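Local coordinates for putative DNA protection protein (Streptomyces coelicolor, PDB 4CYB), which binds iron and probably oxidises it, as a member of the Dps family of ferritin-like proteins that assemble into twelve-subunit shells, at residues Asn154-Gln157 / Ala158-Val161. Sequence-based numbering, arbitrary orientation.
Sequences NELQ and AWFV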
loop_
_atom_site.group_PDB
_atom_site.type_symbol
_atom_site.label_atom_id
_atom_site.label_comp_id
_atom_site.label_asym_id
_atom_site.label_seq_id
_atom_site.Cartn_x
_atom_site.Cartn_y
_atom_site.Cartn_z
ATOM N N ASN J 154 -4.133 -24.730 -14.899
ATOM C CA ASN J 154 -5.087 -25.819 -14.759
ATOM C C ASN J 154 -4.551 -27.027 -13.995
ATOM O O ASN J 154 -5.322 -27.649 -13.244
ATOM C CB ASN J 154 -5.595 -26.231 -16.114
ATOM C CG ASN J 154 -6.665 -25.288 -16.613
ATOM O OD1 ASN J 154 -7.834 -25.349 -16.142
ATOM N ND2 ASN J 154 -6.302 -24.418 -17.523
ATOM N N GLU J 155 -3.288 -27.395 -14.242
ATOM C CA GLU J 155 -2.648 -28.474 -13.443
ATOM C C GLU J 155 -2.692 -28.210 -11.938
ATOM O O GLU J 155 -3.149 -29.073 -11.162
ATOM C CB GLU J 155 -1.228 -28.814 -13.928
ATOM C CG GLU J 155 -1.235 -29.308 -15.362
ATOM C CD GLU J 155 0.198 -29.393 -15.994
ATOM O OE1 GLU J 155 1.066 -28.469 -15.781
ATOM O OE2 GLU J 155 0.462 -30.375 -16.747
ATOM N N LEU J 156 -2.264 -27.013 -11.525
ATOM C CA LEU J 156 -2.237 -26.690 -10.119
ATOM C C LEU J 156 -3.651 -26.677 -9.529
ATOM O O LEU J 156 -3.879 -27.168 -8.399
ATOM C CB LEU J 156 -1.534 -25.327 -9.927
ATOM C CG LEU J 156 -1.282 -24.962 -8.433
ATOM C CD1 LEU J 156 -0.187 -25.814 -7.773
ATOM C CD2 LEU J 156 -0.889 -23.470 -8.321
ATOM N N GLN J 157 -4.591 -26.036 -10.238
ATOM C CA GLN J 157 -5.958 -26.010 -9.756
ATOM C C GLN J 157 -6.592 -27.409 -9.553
ATOM O O GLN J 157 -7.254 -27.679 -8.550
ATOM C CB GLN J 157 -6.850 -25.160 -10.684
ATOM C CG GLN J 157 -6.550 -23.660 -10.509
ATOM C CD GLN J 157 -7.514 -22.802 -11.301
ATOM O OE1 GLN J 157 -8.442 -23.309 -11.914
ATOM N NE2 GLN J 157 -7.304 -21.470 -11.280
ATOM N N ALA J 158 -6.336 -28.304 -10.500
ATOM C CA ALA J 158 -6.874 -29.667 -10.432
ATOM C C ALA J 158 -6.346 -30.365 -9.195
ATOM O O ALA J 158 -7.100 -31.107 -8.552
ATOM C CB ALA J 158 -6.501 -30.440 -11.733
ATOM N N TRP J 159 -5.073 -30.122 -8.845
ATOM C CA TRP J 159 -4.509 -30.659 -7.595
ATOM C C TRP J 159 -5.275 -30.210 -6.362
ATOM O O TRP J 159 -5.739 -31.036 -5.564
ATOM C CB TRP J 159 -2.989 -30.345 -7.487
ATOM C CG TRP J 159 -2.401 -30.668 -6.130
ATOM C CD1 TRP J 159 -2.476 -31.851 -5.432
ATOM C CD2 TRP J 159 -1.706 -29.760 -5.261
ATOM N NE1 TRP J 159 -1.842 -31.746 -4.223
ATOM C CE2 TRP J 159 -1.402 -30.496 -4.047
ATOM C CE3 TRP J 159 -1.320 -28.406 -5.354
ATOM C CZ2 TRP J 159 -0.695 -29.921 -2.979
ATOM C CZ3 TRP J 159 -0.598 -27.837 -4.267
ATOM C CH2 TRP J 159 -0.300 -28.582 -3.121
ATOM N N PHE J 160 -5.501 -28.905 -6.240
ATOM C CA PHE J 160 -6.203 -28.340 -5.098
ATOM C C PHE J 160 -7.609 -28.893 -5.027
ATOM O O PHE J 160 -8.055 -29.271 -3.947
ATOM C CB PHE J 160 -6.295 -26.793 -5.187
ATOM C CG PHE J 160 -5.117 -26.060 -4.574
ATOM C CD1 PHE J 160 -3.906 -25.928 -5.258
ATOM C CD2 PHE J 160 -5.245 -25.425 -3.337
ATOM C CE1 PHE J 160 -2.815 -25.224 -4.696
ATOM C CE2 PHE J 160 -4.181 -24.696 -2.785
ATOM C CZ PHE J 160 -2.957 -24.603 -3.470
ATOM N N VAL J 161 -8.272 -29.072 -6.159
ATOM C CA VAL J 161 -9.644 -29.573 -6.113
ATOM C C VAL J 161 -9.634 -31.056 -5.760
ATOM O O VAL J 161 -10.410 -31.519 -4.904
ATOM C CB VAL J 161 -10.411 -29.317 -7.447
ATOM C CG1 VAL J 161 -11.788 -29.999 -7.463
ATOM C CG2 VAL J 161 -10.636 -27.792 -7.635
#
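L156 (chi1 -173°) and W159 (chi1 171°) both hold CG beside their own carbonyl carbon, which sends CG forward along the helix from CB. The six-membered ring of W159 thereby brings its edge at CE3 to L156 CD1, 3.7 Å away and near the indole plane. In F160 (chi1 -88°) CG lies beside the backbone N, and the CB-CG bond leans back toward the N-terminal end, which brings CD1 and CE1 to L156. The two side chains run next to each other, pointing the same way. L156 CG lies 4.0 Å from F160 CE1. The phenyl edge also faces the backbone: F160 CD1 is 3.4 Å from L156 O, which sits in the ring plane. The same oxygen accepts the N-H of F160 (N to O 3.2 Å), one of four successive i to i+4 bonds. The last, V161 N to Q157 O, is 2.9 Å long.

The Q157 amide is buried and held at both ends. OE1 accepts hydrogen bonds from NE2 of Q68 and of H120; NE2 donates to OE1 of E67 and to the carbonyl O of H64. E155 forms a salt bridge with R78 of a second subunit. W159 and F160 both meet F54 of a third subunit edge-to-face. Helix 140-164 thus turns Q157 into the four-helix bundle and E155, W159 and F160 to subunit interfaces, which fits the ferritin-like fold of a Dps dodecamer.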